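Local coordinates for protein cellobiose 2-epimerase (Caldibacillus thermoamylovorans, PDB 5ZHB) that probably catalyses the reversible C2 epimerisation of the reducing-end sugar of cellobiose and related disaccharides, converting the glucose unit to mannose, at residues Ala62-Lys67 with Leu121-Arg126; His77-Leu82 with Thr128-Ala133; Gln114-Tyr119 with Cys373-Ala378. All blocks are in the same frame, centred on the assembly; numbering follows the deposited sequence.

Contact 1: residues Ala62-Lys67 with Leu121-Arg126; sequences AYRVLK and LTEYYR
Two arginines lie flat against each other here: the guanidinium groups of Arg64 and Arg126 stack with their planes only 8° apart and their centres 3.7 Å apart. Arg64 NE sits over the middle of the Arg126 group, 3.3 Å from its CZ, so the overlap is offset, one group shifted along the other. Glu123, whose carboxylate bonds to both, probably balances their like charges. Its OE2 accepts from Arg64 NE at 2.8 Å and from Arg64 NH2 at 3.0 Å, a side-on grip in which both nitrogens converge on one oxygen from its syn side. That oxygen lies practically in the Arg64 plane, while the carboxylate stands nearly upright to it, at 85°. The other oxygen, Glu123 OE1, takes Arg126 NH1 at 3.0 Å within the same helix, three residues on, and accepts from Asn195. The three charged residues thus form a salt-bridge network between the ends of helices 49-66 and 111-128, two helices that appear to belong to the inner ring of the (alpha/alpha)6 barrel expected of the N-acylglucosamine 2-epimerase family. Glutamate suits the middle position because its chain, folded at chi2, presents OE2 to Arg64 of the other helix and keeps OE1 for Arg126 of its own. Arginine suits the flanks: it can offer a flat face to stack and an in-plane edge to bond at the same time, and the bend at chi3 (46°) in Arg64 turns that edge onto Glu123. A second carboxylate, Glu386 of helix 375-387, forms a salt bridge with Arg64 NH1, which probably helps to offset the concentration of positive charge.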
loop_
_atom_site.group_PDB
_atom_site.type_symbol
_atom_site.label_atom_id
_atom_site.label_comp_id
_atom_site.label_asym_id
_atom_site.label_seq_id
_atom_site.Cartn_x
_atom_site.Cartn_y
_atom_site.Cartn_z
ATOM N N ALA A 62 7.798 6.500 10.363
ATOM C CA ALA A 62 8.484 6.018 11.550
ATOM C C ALA A 62 9.024 7.200 12.350
ATOM O O ALA A 62 8.915 7.217 13.583
ATOM C CB ALA A 62 9.594 5.056 11.231
ATOM N N TYR A 63 9.601 8.177 11.640
ATOM C CA TYR A 63 10.153 9.359 12.287
ATOM C C TYR A 63 9.039 10.185 12.932
ATOM O O TYR A 63 9.178 10.606 14.076
ATOM C CB TYR A 63 10.993 10.194 11.316
ATOM C CG TYR A 63 11.576 11.439 11.971
ATOM C CD1 TYR A 63 12.599 11.337 12.904
ATOM C CD2 TYR A 63 11.101 12.710 11.668
ATOM C CE1 TYR A 63 13.144 12.461 13.507
ATOM C CE2 TYR A 63 11.625 13.843 12.272
ATOM C CZ TYR A 63 12.658 13.719 13.188
ATOM O OH TYR A 63 13.189 14.832 13.779
ATOM N N ARG A 64 7.916 10.365 12.232
ATOM C CA ARG A 64 6.781 11.141 12.729
ATOM C C ARG A 64 6.289 10.605 14.069
ATOM O O ARG A 64 5.994 11.369 14.986
ATOM C CB ARG A 64 5.601 11.093 11.753
ATOM C CG ARG A 64 4.436 11.986 12.164
ATOM C CD ARG A 64 3.362 12.193 11.123
ATOM N NE ARG A 64 2.939 10.967 10.446
ATOM C CZ ARG A 64 2.186 10.003 10.966
ATOM N NH1 ARG A 64 1.529 10.192 12.083
ATOM N NH2 ARG A 64 2.066 8.853 10.335
ATOM N N VAL A 65 6.187 9.280 14.166
ATOM C CA VAL A 65 5.551 8.635 15.291
ATOM C C VAL A 65 6.579 8.401 16.384
ATOM O O VAL A 65 6.264 8.602 17.554
ATOM C CB VAL A 65 4.899 7.305 14.883
ATOM C CG1 VAL A 65 4.441 6.507 16.101
ATOM C CG2 VAL A 65 3.747 7.522 13.900
ATOM N N LEU A 66 7.791 7.958 16.010
ATOM C CA LEU A 66 8.743 7.500 17.008
ATOM C C LEU A 66 9.889 8.482 17.238
ATOM O O LEU A 66 10.582 8.327 18.233
ATOM C CB LEU A 66 9.300 6.145 16.613
ATOM C CG LEU A 66 8.266 5.025 16.506
ATOM C CD1 LEU A 66 8.907 3.807 15.870
ATOM C CD2 LEU A 66 7.651 4.697 17.862
ATOM N N LYS A 67 10.166 9.367 16.264
ATOM C CA LYS A 67 10.959 10.575 16.462
ATOM C C LYS A 67 12.458 10.294 16.586
ATOM O O LYS A 67 13.202 11.208 16.908
ATOM C CB LYS A 67 10.468 11.394 17.662
ATOM C CG LYS A 67 9.027 11.877 17.550
ATOM C CD LYS A 67 8.511 12.505 18.836
ATOM C CE LYS A 67 7.078 12.202 19.141
ATOM N NZ LYS A 67 6.177 13.144 18.477
ATOM N N LEU A 121 5.690 11.576 -0.629
ATOM C CA LEU A 121 6.178 12.954 -0.612
ATOM C C LEU A 121 5.415 13.770 0.427
ATOM O O LEU A 121 6.018 14.577 1.125
ATOM C CB LEU A 121 6.063 13.566 -2.009
ATOM C CG LEU A 121 7.087 13.085 -3.044
ATOM C CD1 LEU A 121 6.614 13.439 -4.422
ATOM C CD2 LEU A 121 8.452 13.670 -2.793
ATOM N N THR A 122 4.095 13.536 0.550
ATOM C CA THR A 122 3.300 14.223 1.555
ATOM C C THR A 122 3.723 13.772 2.948
ATOM O O THR A 122 3.874 14.613 3.823
ATOM C CB THR A 122 1.800 14.087 1.281
ATOM O OG1 THR A 122 1.383 12.724 1.232
ATOM C CG2 THR A 122 1.426 14.754 -0.027
ATOM N N GLU A 123 4.017 12.476 3.142
ATOM C CA GLU A 123 4.452 12.007 4.445
ATOM C C GLU A 123 5.797 12.643 4.824
ATOM O O GLU A 123 6.015 13.048 5.970
ATOM C CB GLU A 123 4.562 10.487 4.463
ATOM C CG GLU A 123 4.696 9.883 5.858
ATOM C CD GLU A 123 3.456 10.049 6.736
ATOM O OE1 GLU A 123 2.350 10.398 6.264
ATOM O OE2 GLU A 123 3.650 9.844 7.943
ATOM N N TYR A 124 6.709 12.747 3.855
ATOM C CA TYR A 124 8.000 13.358 4.108
ATOM C C TYR A 124 7.781 14.829 4.454
ATOM O O TYR A 124 8.427 15.367 5.351
ATOM C CB TYR A 124 8.880 13.146 2.876
ATOM C CG TYR A 124 10.293 13.690 3.028
ATOM C CD1 TYR A 124 11.201 13.069 3.856
ATOM C CD2 TYR A 124 10.730 14.767 2.260
ATOM C CE1 TYR A 124 12.503 13.529 3.956
ATOM C CE2 TYR A 124 12.021 15.246 2.365
ATOM C CZ TYR A 124 12.907 14.629 3.221
ATOM O OH TYR A 124 14.209 15.060 3.340
ATOM N N TYR A 125 6.821 15.460 3.772
ATOM C CA TYR A 125 6.529 16.854 4.052
ATOM C C TYR A 125 6.032 16.992 5.493
ATOM O O TYR A 125 6.398 17.927 6.192
ATOM C CB TYR A 125 5.543 17.393 3.024
ATOM C CG TYR A 125 5.215 18.860 3.259
ATOM C CD1 TYR A 125 6.080 19.866 2.834
ATOM C CD2 TYR A 125 4.072 19.224 3.955
ATOM C CE1 TYR A 125 5.777 21.207 3.049
ATOM C CE2 TYR A 125 3.773 20.553 4.197
ATOM C CZ TYR A 125 4.615 21.545 3.727
ATOM O OH TYR A 125 4.261 22.839 3.956
ATOM N N ARG A 126 5.234 16.030 5.970
ATOM C CA ARG A 126 4.712 16.109 7.328
ATOM C C ARG A 126 5.852 16.272 8.333
ATOM O O ARG A 126 5.682 16.964 9.331
ATOM C CB ARG A 126 3.825 14.914 7.708
ATOM C CG ARG A 126 2.565 14.882 6.857
ATOM C CD ARG A 126 1.705 13.658 7.055
ATOM N NE ARG A 126 1.085 13.655 8.380
ATOM C CZ ARG A 126 0.466 12.627 8.926
ATOM N NH1 ARG A 126 0.410 11.459 8.307
ATOM N NH2 ARG A 126 -0.065 12.754 10.128
#

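Contact 2: residues His77-Leu82 with Thr128-Ala133; sequences HAYRFL and TQNQEA
Tyr79 reaches from helix 69-86 to the start of helix 131-145, where its hydroxyl donates to Glu132 OE1 at 2.7 Å. Its CG is trans to its main-chain N (chi1 176°), which carries the ring out toward helix 131-145. The acceptor uses its anti lone pair; OE1 lies at the ring's edge, near its plane, and the carboxylate is nearly coplanar with the ring. Glu132 gets there with CG opposite its main-chain N (chi1 -175°) and the chain extended beyond. Ala133 sets its CB 3.6 Å from Tyr79 CE1; a methyl is small enough to let the ring come this close to the backbone. The helix start beside them is built by Asn130, the N-cap: its short amide brings OD1 back to the first helical N-H groups, accepting from Ala133 N at 3.2 Å, the donor standing above the carbonyl plane, and more weakly from Glu132 N. Two residues earlier Thr128 forms an ST turn, its OG1 accepting from Asn130 N at 3.1 Å. A phenylalanine in place of Tyr79 would probably keep the packing on Ala133 but leave Glu132 OE1 without its phenolic donor and the carboxylate freer to swing. Tyr79 also stacks on Tyr124 of helix 111-128.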
loop_
_atom_site.group_PDB
_atom_site.type_symbol
_atom_site.label_atom_id
_atom_site.label_comp_id
_atom_site.label_asym_id
_atom_site.label_seq_id
_atom_site.Cartn_x
_atom_site.Cartn_y
_atom_site.Cartn_z
ATOM N N HIS A 77 17.595 10.002 2.694
ATOM C CA HIS A 77 18.291 9.226 1.681
ATOM C C HIS A 77 17.313 8.732 0.605
ATOM O O HIS A 77 17.613 8.703 -0.595
ATOM C CB HIS A 77 19.012 8.065 2.370
ATOM C CG HIS A 77 19.880 7.282 1.469
ATOM N ND1 HIS A 77 21.090 7.788 1.052
ATOM C CD2 HIS A 77 19.746 6.080 0.875
ATOM C CE1 HIS A 77 21.680 6.907 0.258
ATOM N NE2 HIS A 77 20.874 5.868 0.117
ATOM N N ALA A 78 16.118 8.334 1.048
ATOM C CA ALA A 78 15.089 7.873 0.123
ATOM C C ALA A 78 14.571 9.023 -0.734
ATOM O O ALA A 78 14.381 8.863 -1.939
ATOM C CB ALA A 78 13.982 7.177 0.890
ATOM N N TYR A 79 14.377 10.195 -0.114
ATOM C CA TYR A 79 13.882 11.376 -0.803
ATOM C C TYR A 79 14.809 11.786 -1.954
ATOM O O TYR A 79 14.342 12.051 -3.081
ATOM C CB TYR A 79 13.676 12.502 0.208
ATOM C CG TYR A 79 13.263 13.785 -0.478
ATOM C CD1 TYR A 79 11.947 13.981 -0.864
ATOM C CD2 TYR A 79 14.185 14.795 -0.733
ATOM C CE1 TYR A 79 11.549 15.141 -1.496
ATOM C CE2 TYR A 79 13.795 15.955 -1.375
ATOM C CZ TYR A 79 12.478 16.130 -1.751
ATOM O OH TYR A 79 12.037 17.276 -2.332
ATOM N N ARG A 80 16.117 11.824 -1.654
ATOM C CA ARG A 80 17.153 12.128 -2.634
ATOM C C ARG A 80 17.086 11.201 -3.842
ATOM O O ARG A 80 17.064 11.657 -4.970
ATOM C CB ARG A 80 18.560 12.038 -2.026
ATOM C CG ARG A 80 18.838 13.169 -1.045
ATOM C CD ARG A 80 20.315 13.208 -0.670
ATOM N NE ARG A 80 20.755 12.199 0.301
ATOM C CZ ARG A 80 20.632 12.264 1.627
ATOM N NH1 ARG A 80 20.170 13.357 2.225
ATOM N NH2 ARG A 80 20.996 11.226 2.360
ATOM N N PHE A 81 17.046 9.898 -3.616
ATOM C CA PHE A 81 16.999 8.966 -4.726
ATOM C C PHE A 81 15.717 9.123 -5.544
ATOM O O PHE A 81 15.734 8.973 -6.772
ATOM C CB PHE A 81 17.090 7.527 -4.207
ATOM C CG PHE A 81 17.388 6.566 -5.343
ATOM C CD1 PHE A 81 18.622 6.604 -5.978
ATOM C CD2 PHE A 81 16.451 5.613 -5.777
ATOM C CE1 PHE A 81 18.926 5.686 -6.975
ATOM C CE2 PHE A 81 16.739 4.755 -6.819
ATOM C CZ PHE A 81 17.983 4.770 -7.402
ATOM N N LEU A 82 14.597 9.325 -4.845
ATOM C CA LEU A 82 13.304 9.487 -5.496
ATOM C C LEU A 82 13.339 10.707 -6.414
ATOM O O LEU A 82 12.928 10.597 -7.564
ATOM C CB LEU A 82 12.152 9.584 -4.496
ATOM C CG LEU A 82 10.752 9.732 -5.101
ATOM C CD1 LEU A 82 10.341 8.417 -5.768
ATOM C CD2 LEU A 82 9.728 10.178 -4.073
ATOM N N THR A 128 9.179 17.249 7.568
ATOM C CA THR A 128 10.294 18.123 7.194
ATOM C C THR A 128 9.845 19.551 6.903
ATOM O O THR A 128 10.618 20.474 7.151
ATOM C CB THR A 128 11.081 17.635 5.978
ATOM O OG1 THR A 128 10.115 17.559 4.935
ATOM C CG2 THR A 128 11.843 16.355 6.251
ATOM N N GLN A 129 8.625 19.698 6.370
ATOM C CA GLN A 129 8.149 20.956 5.818
ATOM C C GLN A 129 9.034 21.379 4.649
ATOM O O GLN A 129 9.218 22.572 4.420
ATOM C CB GLN A 129 8.128 22.058 6.881
ATOM C CG GLN A 129 7.245 21.734 8.077
ATOM C CD GLN A 129 5.953 22.516 8.070
ATOM O OE1 GLN A 129 5.266 22.640 7.048
ATOM N NE2 GLN A 129 5.642 23.099 9.219
ATOM N N ASN A 130 9.592 20.398 3.928
ATOM C CA ASN A 130 10.363 20.672 2.731
ATOM C C ASN A 130 9.415 21.055 1.598
ATOM O O ASN A 130 8.731 20.201 1.027
ATOM C CB ASN A 130 11.263 19.495 2.355
ATOM C CG ASN A 130 12.090 19.753 1.115
ATOM O OD1 ASN A 130 11.631 20.403 0.173
ATOM N ND2 ASN A 130 13.316 19.269 1.097
ATOM N N GLN A 131 9.458 22.343 1.221
ATOM C CA GLN A 131 8.545 22.920 0.247
ATOM C C GLN A 131 8.680 22.251 -1.123
ATOM O O GLN A 131 7.701 22.155 -1.861
ATOM C CB GLN A 131 8.787 24.422 0.114
ATOM C CG GLN A 131 7.703 25.144 -0.678
ATOM C CD GLN A 131 6.325 25.001 -0.069
ATOM O OE1 GLN A 131 6.128 25.174 1.141
ATOM N NE2 GLN A 131 5.356 24.662 -0.908
ATOM N N GLU A 132 9.901 21.816 -1.461
ATOM C CA GLU A 132 10.156 21.130 -2.716
ATOM C C GLU A 132 9.345 19.823 -2.767
ATOM O O GLU A 132 8.671 19.522 -3.760
ATOM C CB GLU A 132 11.668 20.933 -2.754
ATOM C CG GLU A 132 12.165 20.320 -4.055
ATOM C CD GLU A 132 13.619 19.886 -3.982
ATOM O OE1 GLU A 132 13.962 18.817 -3.376
ATOM O OE2 GLU A 132 14.405 20.690 -4.540
ATOM N N ALA A 133 9.377 19.083 -1.655
ATOM C CA ALA A 133 8.672 17.810 -1.542
ATOM C C ALA A 133 7.182 18.019 -1.798
ATOM O O ALA A 133 6.576 17.254 -2.544
ATOM C CB ALA A 133 8.933 17.187 -0.179
#

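Contact 3: residues Gln114-Tyr119 with Cys373-Ala378; sequences QAFGVY and CPYHNA
The main-chain oxygen of Tyr119, whose ring meets Tyr375 across this contact, is held by both Thr122 OG1 and Asn195 ND2, the latter from helix 183-199. Helices 111-128 and 375-387 face each other here close to the centre of the chain, probably as two inner helices of the (alpha/alpha)6 barrel, and aromatic rings bridge the gap. Phe116 and Tyr375 make a T-shaped pair: the edge of Phe116 points at the face of Tyr375, with centroids 5.1 Å apart and planes at 84°. Phe116 CZ approaches Tyr375 CZ to 3.6 Å, toward the hydroxyl end of that ring. Both first torsions lie off the staggered positions, at -97° for Phe116 and 137° for Tyr375. Phenylalanine suits its place because its weakly positive C-H edge can point at the electron-rich face of Tyr375 and has no polar group to satisfy. Tyrosine suits position 375 because its hydroxyl, at the edge of the Phe116 ring beside CZ, is hydrogen-bonded to Glu191, so a buried polar atom is satisfied. Tyr119 finds a like anchor, its OH bonded to Arg379 NH1, and its ring stacks on Trp57 of helix 49-66. Beside the T-shaped pair, Tyr119 CE2 rests 3.7 Å from Tyr375 CE1.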
loop_
_atom_site.group_PDB
_atom_site.type_symbol
_atom_site.label_atom_id
_atom_site.label_comp_id
_atom_site.label_asym_id
_atom_site.label_seq_id
_atom_site.Cartn_x
_atom_site.Cartn_y
_atom_site.Cartn_z
ATOM N N GLN A 114 2.428 7.080 -9.596
ATOM C CA GLN A 114 2.328 8.507 -9.322
ATOM C C GLN A 114 1.608 8.717 -7.987
ATOM O O GLN A 114 2.005 9.559 -7.192
ATOM C CB GLN A 114 1.658 9.303 -10.442
ATOM C CG GLN A 114 2.145 8.985 -11.854
ATOM C CD GLN A 114 3.650 8.863 -11.994
ATOM O OE1 GLN A 114 4.408 9.740 -11.572
ATOM N NE2 GLN A 114 4.104 7.772 -12.578
ATOM N N ALA A 115 0.576 7.911 -7.738
ATOM C CA ALA A 115 -0.139 7.945 -6.456
ATOM C C ALA A 115 0.798 7.687 -5.276
ATOM O O ALA A 115 0.827 8.468 -4.309
ATOM C CB ALA A 115 -1.303 6.963 -6.473
ATOM N N PHE A 116 1.557 6.587 -5.346
ATOM C CA PHE A 116 2.535 6.280 -4.315
ATOM C C PHE A 116 3.512 7.445 -4.113
ATOM O O PHE A 116 3.914 7.685 -2.996
ATOM C CB PHE A 116 3.209 4.922 -4.555
ATOM C CG PHE A 116 2.499 3.870 -3.699
ATOM C CD1 PHE A 116 2.653 3.875 -2.327
ATOM C CD2 PHE A 116 1.609 2.966 -4.256
ATOM C CE1 PHE A 116 1.941 2.999 -1.511
ATOM C CE2 PHE A 116 0.889 2.084 -3.442
ATOM C CZ PHE A 116 1.058 2.101 -2.080
ATOM N N GLY A 117 3.873 8.172 -5.170
ATOM C CA GLY A 117 4.729 9.352 -5.045
ATOM C C GLY A 117 4.103 10.435 -4.177
ATOM O O GLY A 117 4.725 10.926 -3.226
ATOM N N VAL A 118 2.830 10.723 -4.455
ATOM C CA VAL A 118 2.092 11.699 -3.660
ATOM C C VAL A 118 2.040 11.283 -2.202
ATOM O O VAL A 118 2.319 12.090 -1.301
ATOM C CB VAL A 118 0.683 11.882 -4.236
ATOM C CG1 VAL A 118 -0.231 12.653 -3.291
ATOM C CG2 VAL A 118 0.762 12.510 -5.613
ATOM N N TYR A 119 1.710 9.999 -1.967
ATOM C CA TYR A 119 1.607 9.482 -0.609
ATOM C C TYR A 119 2.927 9.648 0.149
ATOM O O TYR A 119 2.932 10.052 1.316
ATOM C CB TYR A 119 1.233 8.000 -0.691
ATOM C CG TYR A 119 0.865 7.327 0.629
ATOM C CD1 TYR A 119 -0.078 7.874 1.495
ATOM C CD2 TYR A 119 1.430 6.126 0.987
ATOM C CE1 TYR A 119 -0.456 7.239 2.663
ATOM C CE2 TYR A 119 1.091 5.488 2.172
ATOM C CZ TYR A 119 0.128 6.035 3.007
ATOM O OH TYR A 119 -0.195 5.363 4.153
ATOM N N CYS A 373 8.513 -4.443 0.364
ATOM C CA CYS A 373 9.257 -3.376 0.997
ATOM C C CYS A 373 8.660 -3.177 2.387
ATOM O O CYS A 373 8.013 -4.085 2.906
ATOM C CB CYS A 373 9.371 -2.199 0.043
ATOM S SG CYS A 373 7.738 -1.561 -0.408
ATOM N N PRO A 374 9.050 -2.121 3.131
ATOM C CA PRO A 374 8.618 -2.001 4.524
ATOM C C PRO A 374 7.315 -1.254 4.783
ATOM O O PRO A 374 6.993 -1.011 5.932
ATOM C CB PRO A 374 9.807 -1.206 5.095
ATOM C CG PRO A 374 10.153 -0.232 4.003
ATOM C CD PRO A 374 9.964 -1.043 2.734
ATOM N N TYR A 375 6.590 -0.851 3.730
ATOM C CA TYR A 375 5.423 0.004 3.908
ATOM C C TYR A 375 4.307 -0.722 4.663
ATOM O O TYR A 375 3.833 -0.194 5.679
ATOM C CB TYR A 375 5.022 0.598 2.553
ATOM C CG TYR A 375 3.552 0.658 2.162
ATOM C CD1 TYR A 375 2.724 1.689 2.586
ATOM C CD2 TYR A 375 3.011 -0.275 1.278
ATOM C CE1 TYR A 375 1.399 1.794 2.166
ATOM C CE2 TYR A 375 1.692 -0.182 0.843
ATOM C CZ TYR A 375 0.872 0.840 1.309
ATOM O OH TYR A 375 -0.430 0.963 0.864
ATOM N N HIS A 376 3.892 -1.904 4.193
ATOM C CA HIS A 376 2.725 -2.559 4.790
ATOM C C HIS A 376 2.974 -2.906 6.267
ATOM O O HIS A 376 2.147 -2.604 7.142
ATOM C CB HIS A 376 2.326 -3.793 3.999
ATOM C CG HIS A 376 1.549 -3.590 2.729
ATOM N ND1 HIS A 376 0.260 -3.083 2.706
ATOM C CD2 HIS A 376 1.905 -3.788 1.443
ATOM C CE1 HIS A 376 -0.143 -2.984 1.432
ATOM N NE2 HIS A 376 0.827 -3.443 0.647
ATOM N N ASN A 377 4.079 -3.594 6.529
ATOM C CA ASN A 377 4.356 -4.081 7.874
ATOM C C ASN A 377 4.761 -2.946 8.831
ATOM O O ASN A 377 4.329 -2.962 9.997
ATOM C CB ASN A 377 5.261 -5.312 7.859
ATOM C CG ASN A 377 6.635 -5.099 7.265
ATOM O OD1 ASN A 377 6.867 -4.101 6.580
ATOM N ND2 ASN A 377 7.524 -6.067 7.477
ATOM N N ALA A 378 5.550 -1.962 8.377
ATOM C CA ALA A 378 5.836 -0.803 9.204
ATOM C C ALA A 378 4.571 -0.026 9.537
ATOM O O ALA A 378 4.363 0.350 10.691
ATOM C CB ALA A 378 6.831 0.124 8.565
#

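In the fold
From the N terminus the chain runs up helix 49-66, turns into helix 69-86, crosses short strands into helix 111-128 and turns again into helix 131-145. Contact 1 closes a loop of 53 residues between its segments, tying helix 49-66 to helix 111-128; contact 2 closes one of 45, tying helix 69-86 to the start of helix 131-145. The two loops cross and the contacts touch, with Leu121 against Tyr79. Contact 3 begins about two turns earlier on helix 111-128, crosses both, and spans 253 residues to helix 375-387. Helix 111-128 serves contacts 1 and 3, linking helix 49-66 to helix 375-387 and probably helping to close the barrel, while contact 2 ties the helices that follow 49-66 and 111-128.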